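PDB 4H3W: DUF4621 domain-containing protein from Parabacteroides distasonis, which is of unknown function but, as a putative secreted protein of Parabacteroides distasonis, is built from two beta-barrel domains. Local coordinates for residues Phe90-Thr95 / Pro205-Val210; Ile249-Met254 / Ile295-His300. One frame throughout, in Å; residues are numbered along the deposited sequence. Where two conformers were deposited one is given.

Contact 1. Residues Phe90-Thr95 / Pro205-Val210; sequences FVLALT and PEFSAV
The Phe-207 ring meets Ala-93 O and Leu-92 CD1 at its edge and approaches Val-91 O obliquely, while one antiparallel bridge, the hydrogen-bonded pair Val-91 and Ser-208, ties the two backbones together. The site probably lies where the two beta-barrel domains join: 90-95 is in the loop leading to strand 98-100, and 205-210 starts strand 208-215 after the chain has left strand 194-200. Val-91 N gives its hydrogen to Ser-208 O at 2.8 Å, and Ser-208 N returns a bond to Val-91 O at 3.1 Å. The same Val-91 oxygen takes a CA-H...O contact from Phe-207 CA (3.4 Å) and a weak bond from Ala-93 N, which closes an inverse gamma turn centred on Leu-92. The pairing of the two segments is limited to this one bridge; beyond the turn, Ala-93 bonds to Ala-204 through its backbone. In Phe-207, CG stands anti to the backbone N (chi1 176°), on the side of the Val-91 carbonyl, and CD2 of the ring comes within 3.4 Å of Val-91 O. Leu-92 CD1 lies 4.3 Å from Phe-207 CE2. Phe-245 joins the ring from outside the two segments. Phe-90 works differently: its CG sits between the backbone N and the carbonyl carbon (chi1 59°), and the ring leads off to meet Phe-86 edge-to-face. What it offers to the strand is CB, packed 3.6 Å from Ala-209 CB and also close to Ser-208 O. At the turn end, Ala-93 CB faces the peptide joining Glu-206 and Phe-207 and lies 3.8 Å from Glu-206 CB. On the more exposed side, Val-91 CG1 rests against Glu-206 O at 3.5 Å.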
loop_
_atom_site.group_PDB
_atom_site.type_symbol
_atom_site.label_atom_id
_atom_site.label_comp_id
_atom_site.label_asym_id
_atom_site.label_seq_id
_atom_site.Cartn_x
_atom_site.Cartn_y
_atom_site.Cartn_z
ATOM N N PHE A 90 -6.517 -4.746 2.649
ATOM C CA PHE A 90 -5.888 -4.395 1.391
ATOM C C PHE A 90 -4.820 -5.447 1.069
ATOM O O PHE A 90 -4.421 -6.202 1.929
ATOM C CB PHE A 90 -5.344 -2.961 1.411
ATOM C CG PHE A 90 -4.317 -2.670 2.467
ATOM C CD1 PHE A 90 -4.705 -2.373 3.766
ATOM C CD2 PHE A 90 -2.966 -2.623 2.156
ATOM C CE1 PHE A 90 -3.762 -2.047 4.743
ATOM C CE2 PHE A 90 -2.024 -2.294 3.125
ATOM C CZ PHE A 90 -2.422 -2.009 4.411
ATOM N N VAL A 91 -4.419 -5.478 -0.194
ATOM C CA VAL A 91 -3.404 -6.352 -0.696
ATOM C C VAL A 91 -2.210 -5.475 -1.052
ATOM O O VAL A 91 -2.229 -4.761 -2.061
ATOM C CB VAL A 91 -3.873 -7.121 -1.929
ATOM C CG1 VAL A 91 -2.750 -8.022 -2.448
ATOM C CG2 VAL A 91 -5.105 -7.975 -1.603
ATOM N N LEU A 92 -1.171 -5.591 -0.246
ATOM C CA LEU A 92 0.012 -4.739 -0.342
ATOM C C LEU A 92 1.072 -5.340 -1.271
ATOM O O LEU A 92 2.120 -5.747 -0.825
ATOM C CB LEU A 92 0.559 -4.500 1.056
ATOM C CG LEU A 92 1.750 -3.537 1.144
ATOM C CD1 LEU A 92 1.313 -2.186 0.646
ATOM C CD2 LEU A 92 2.309 -3.462 2.563
ATOM N N ALA A 93 0.725 -5.465 -2.553
ATOM C CA ALA A 93 1.591 -6.024 -3.599
ATOM C C ALA A 93 2.460 -4.901 -4.150
ATOM O O ALA A 93 1.940 -3.924 -4.720
ATOM C CB ALA A 93 0.757 -6.627 -4.701
ATOM N N LEU A 94 3.765 -5.022 -3.915
ATOM C CA LEU A 94 4.743 -4.023 -4.217
ATOM C C LEU A 94 5.746 -4.580 -5.186
ATOM O O LEU A 94 5.987 -5.802 -5.258
ATOM C CB LEU A 94 5.494 -3.543 -2.933
ATOM C CG LEU A 94 4.598 -3.075 -1.787
ATOM C CD1 LEU A 94 5.390 -2.729 -0.534
ATOM C CD2 LEU A 94 3.795 -1.879 -2.273
ATOM N N THR A 95 6.328 -3.692 -5.968
ATOM C CA THR A 95 7.237 -4.057 -7.036
ATOM C C THR A 95 8.585 -4.533 -6.535
ATOM O O THR A 95 9.230 -5.395 -7.143
ATOM C CB THR A 95 7.444 -2.827 -7.954
ATOM O OG1 THR A 95 6.174 -2.474 -8.532
ATOM C CG2 THR A 95 8.449 -3.111 -9.056
ATOM N N PRO A 205 0.849 -5.044 -10.010
ATOM C CA PRO A 205 -0.512 -5.319 -10.558
ATOM C C PRO A 205 -1.523 -5.866 -9.555
ATOM O O PRO A 205 -2.699 -5.521 -9.645
ATOM C CB PRO A 205 -0.227 -6.341 -11.690
ATOM C CG PRO A 205 1.181 -6.035 -12.110
ATOM C CD PRO A 205 1.912 -5.582 -10.880
ATOM N N GLU A 206 -1.110 -6.692 -8.598
ATOM C CA GLU A 206 -2.056 -7.270 -7.642
ATOM C C GLU A 206 -2.438 -6.337 -6.479
ATOM O O GLU A 206 -3.241 -6.696 -5.598
ATOM C CB GLU A 206 -1.512 -8.559 -7.044
ATOM C CG GLU A 206 -1.512 -9.743 -8.004
ATOM C CD GLU A 206 -1.055 -11.027 -7.305
ATOM O OE1 GLU A 206 -1.735 -11.504 -6.357
ATOM O OE2 GLU A 206 -0.004 -11.556 -7.693
ATOM N N PHE A 207 -1.897 -5.139 -6.460
ATOM C CA PHE A 207 -2.208 -4.207 -5.384
ATOM C C PHE A 207 -3.713 -3.930 -5.383
ATOM O O PHE A 207 -4.300 -3.763 -6.420
ATOM C CB PHE A 207 -1.410 -2.900 -5.520
ATOM C CG PHE A 207 -1.771 -1.887 -4.494
ATOM C CD1 PHE A 207 -2.836 -1.028 -4.683
ATOM C CD2 PHE A 207 -1.072 -1.800 -3.308
ATOM C CE1 PHE A 207 -3.173 -0.083 -3.730
ATOM C CE2 PHE A 207 -1.408 -0.858 -2.344
ATOM C CZ PHE A 207 -2.480 -0.018 -2.538
ATOM N N SER A 208 -4.310 -3.875 -4.203
ATOM C CA SER A 208 -5.732 -3.543 -4.081
ATOM C C SER A 208 -5.997 -2.896 -2.732
ATOM O O SER A 208 -5.504 -3.359 -1.722
ATOM C CB SER A 208 -6.557 -4.826 -4.272
ATOM O OG SER A 208 -7.875 -4.656 -3.879
ATOM N N ALA A 209 -6.769 -1.813 -2.724
ATOM C CA ALA A 209 -7.172 -1.126 -1.509
ATOM C C ALA A 209 -8.379 -0.244 -1.782
ATOM O O ALA A 209 -8.716 0.018 -2.934
ATOM C CB ALA A 209 -6.004 -0.300 -0.943
ATOM N N VAL A 210 -9.054 0.168 -0.732
ATOM C CA VAL A 210 -10.139 1.109 -0.854
ATOM C C VAL A 210 -9.860 2.336 0.013
ATOM O O VAL A 210 -9.509 2.226 1.200
ATOM C CB VAL A 210 -11.489 0.511 -0.429
ATOM C CG1 VAL A 210 -12.601 1.548 -0.616
ATOM C CG2 VAL A 210 -11.810 -0.755 -1.210
#

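Contact 2. Residues Ile249-Met254 / Ile295-His300; sequences IEMVIM and IDLNLH
Glu-250 OE1 is gripped by two donors from opposite faces of its carboxylate plane: His-300 NE2 at 3.0 Å, 39° out of that plane, and Asn-298 ND2 at 3.1 Å, 65° out of it. This polar cluster sits on a regular antiparallel ladder, strand 246-254 against strand 294-302, inside a four-stranded sheet of a beta barrel. OE1 lies close to the plane of each donor group, at the edge of the His-300 ring and near the amide plane of Asn-298. An alanine in place of Glu-250 would probably leave His-300 NE2 and Asn-298 ND2 without their shared acceptor and the imidazole less firmly fixed in rotation. Backbone bonds pair Glu-250 with Asn-298 and Val-252 with Asp-296, the shortest from Val-252 N to Asp-296 O at 2.7 Å. On the same face as Glu-250, Asp-296 OD1 forms a salt bridge with Arg-214 NE of strand 208-215, while the methyl CE of selenomethionine Met-254 packs 3.5 Å from Asp-296 OD2. The other face is apolar, carrying Ile-249, Met-251, Ile-253, Ile-295, Leu-297 and Leu-299, with Phe-318 and Phe-279 from other strands packed on it. Ile-249 and Leu-299 lie side by side, pointing the same way, with Ile-249 CG1 3.8 Å from Leu-299 CD2; Ile-253 and Ile-295 do likewise. The chain of selenomethionine Met-251 bends at chi3 (-71°), placing CE 3.6 Å from Leu-297 CD2 and close to Ile-295 CG2.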
loop_
_atom_site.group_PDB
_atom_site.type_symbol
_atom_site.label_atom_id
_atom_site.label_comp_id
_atom_site.label_asym_id
_atom_site.label_seq_id
_atom_site.Cartn_x
_atom_site.Cartn_y
_atom_site.Cartn_z
ATOM N N ILE A 249 -14.533 4.072 -9.243
ATOM C CA ILE A 249 -15.150 4.996 -8.323
ATOM C C ILE A 249 -16.608 4.619 -8.125
ATOM O O ILE A 249 -17.415 4.616 -9.059
ATOM C CB ILE A 249 -15.032 6.448 -8.802
ATOM C CG1 ILE A 249 -13.566 6.835 -8.938
ATOM C CG2 ILE A 249 -15.772 7.387 -7.853
ATOM C CD1 ILE A 249 -13.350 8.085 -9.749
ATOM N N GLU A 250 -16.936 4.385 -6.863
ATOM C CA GLU A 250 -18.292 4.103 -6.429
ATOM C C GLU A 250 -18.779 5.286 -5.604
ATOM O O GLU A 250 -18.178 5.620 -4.592
ATOM C CB GLU A 250 -18.299 2.814 -5.617
ATOM C CG GLU A 250 -19.643 2.356 -5.058
ATOM C CD GLU A 250 -19.509 1.287 -3.938
ATOM O OE1 GLU A 250 -18.422 1.175 -3.294
ATOM O OE2 GLU A 250 -20.498 0.549 -3.704
HETATM N N MSE A 251 -19.891 5.880 -6.017
HETATM C CA MSE A 251 -20.411 7.080 -5.376
HETATM C C MSE A 251 -21.494 6.747 -4.379
HETATM O O MSE A 251 -22.461 6.027 -4.693
HETATM C CB MSE A 251 -20.965 8.009 -6.470
HETATM C CG MSE A 251 -21.666 9.200 -5.829
HETATM SE SE MSE A 251 -22.056 10.607 -7.150
HETATM C CE MSE A 251 -20.240 11.243 -7.463
ATOM N N VAL A 252 -21.365 7.287 -3.166
ATOM C CA VAL A 252 -22.410 7.182 -2.174
ATOM C C VAL A 252 -22.874 8.563 -1.782
ATOM O O VAL A 252 -22.087 9.449 -1.470
ATOM C CB VAL A 252 -21.967 6.407 -0.914
ATOM C CG1 VAL A 252 -23.159 6.176 0.026
ATOM C CG2 VAL A 252 -21.308 5.082 -1.303
ATOM N N ILE A 253 -24.189 8.735 -1.799
ATOM C CA ILE A 253 -24.796 9.976 -1.414
ATOM C C ILE A 253 -25.201 9.825 0.037
ATOM O O ILE A 253 -25.902 8.891 0.355
ATOM C CB ILE A 253 -26.042 10.287 -2.274
ATOM C CG1 ILE A 253 -25.717 10.245 -3.778
ATOM C CG2 ILE A 253 -26.636 11.632 -1.876
ATOM C CD1 ILE A 253 -24.725 11.275 -4.212
HETATM N N MSE A 254 -24.790 10.785 0.874
HETATM C CA MSE A 254 -25.018 10.761 2.314
HETATM C C MSE A 254 -25.916 11.897 2.761
HETATM O O MSE A 254 -25.824 13.029 2.271
HETATM C CB MSE A 254 -23.696 10.954 3.049
HETATM C CG MSE A 254 -22.582 9.969 2.695
HETATM SE SE MSE A 254 -23.027 8.260 3.530
HETATM C CE MSE A 254 -21.877 8.330 5.155
ATOM N N ILE A 295 -21.236 13.809 -0.449
ATOM C CA ILE A 295 -20.854 12.710 -1.311
ATOM C C ILE A 295 -19.651 11.990 -0.709
ATOM O O ILE A 295 -18.671 12.628 -0.329
ATOM C CB ILE A 295 -20.557 13.224 -2.725
ATOM C CG1 ILE A 295 -21.851 13.750 -3.378
ATOM C CG2 ILE A 295 -19.976 12.141 -3.619
ATOM C CD1 ILE A 295 -21.595 14.548 -4.619
ATOM N N ASP A 296 -19.750 10.665 -0.628
ATOM C CA ASP A 296 -18.574 9.815 -0.441
ATOM C C ASP A 296 -18.204 9.131 -1.762
ATOM O O ASP A 296 -19.048 8.463 -2.366
ATOM C CB ASP A 296 -18.824 8.749 0.615
ATOM C CG ASP A 296 -18.604 9.259 2.031
ATOM O OD1 ASP A 296 -17.819 10.200 2.236
ATOM O OD2 ASP A 296 -19.186 8.676 2.935
ATOM N N LEU A 297 -16.964 9.329 -2.202
ATOM C CA LEU A 297 -16.375 8.614 -3.346
ATOM C C LEU A 297 -15.563 7.469 -2.790
ATOM O O LEU A 297 -14.558 7.692 -2.099
ATOM C CB LEU A 297 -15.502 9.531 -4.162
ATOM C CG LEU A 297 -16.146 10.779 -4.771
ATOM C CD1 LEU A 297 -15.155 11.617 -5.548
ATOM C CD2 LEU A 297 -17.307 10.339 -5.662
ATOM N N ASN A 298 -16.059 6.253 -2.956
ATOM C CA ASN A 298 -15.276 5.063 -2.618
ATOM C C ASN A 298 -14.334 4.720 -3.759
ATOM O O ASN A 298 -14.767 4.334 -4.858
ATOM C CB ASN A 298 -16.148 3.866 -2.314
ATOM C CG ASN A 298 -17.025 4.057 -1.089
ATOM O OD1 ASN A 298 -16.722 4.824 -0.179
ATOM N ND2 ASN A 298 -18.103 3.332 -1.060
ATOM N N LEU A 299 -13.055 4.907 -3.517
ATOM C CA LEU A 299 -12.054 4.732 -4.551
ATOM C C LEU A 299 -11.448 3.350 -4.415
ATOM O O LEU A 299 -10.644 3.103 -3.514
ATOM C CB LEU A 299 -10.990 5.808 -4.443
ATOM C CG LEU A 299 -11.422 7.266 -4.318
ATOM C CD1 LEU A 299 -10.200 8.162 -4.154
ATOM C CD2 LEU A 299 -12.239 7.692 -5.516
ATOM N N HIS A 300 -11.855 2.446 -5.291
ATOM C CA HIS A 300 -11.310 1.087 -5.353
ATOM C C HIS A 300 -10.004 1.120 -6.173
ATOM O O HIS A 300 -10.019 1.294 -7.409
ATOM C CB HIS A 300 -12.397 0.135 -5.890
ATOM C CG HIS A 300 -13.662 0.161 -5.071
ATOM N ND1 HIS A 300 -13.936 -0.764 -4.079
ATOM C CD2 HIS A 300 -14.717 1.024 -5.072
ATOM C CE1 HIS A 300 -15.108 -0.496 -3.533
ATOM N NE2 HIS A 300 -15.596 0.593 -4.105
#

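Both contacts reach one sheet, in which strands 208-215 and 294-302 are neighbours, yet their centres stand about 20 Å apart. Contact 1 is the more central and more buried, a loop held to the start of strand 208-215 by a lone bridge, its chemistry a pair of backbone bonds with aromatic and small apolar side chains around them. Contact 2 is a longer, regular ladder within the barrel wall; it buries more surface between its segments and divides its chemistry between an apolar face and a partly exposed polar one. They meet where Val-210 CG2 packs 3.6 Å from His-300 ND1, the other ring nitrogen from the one bonded to Glu-250.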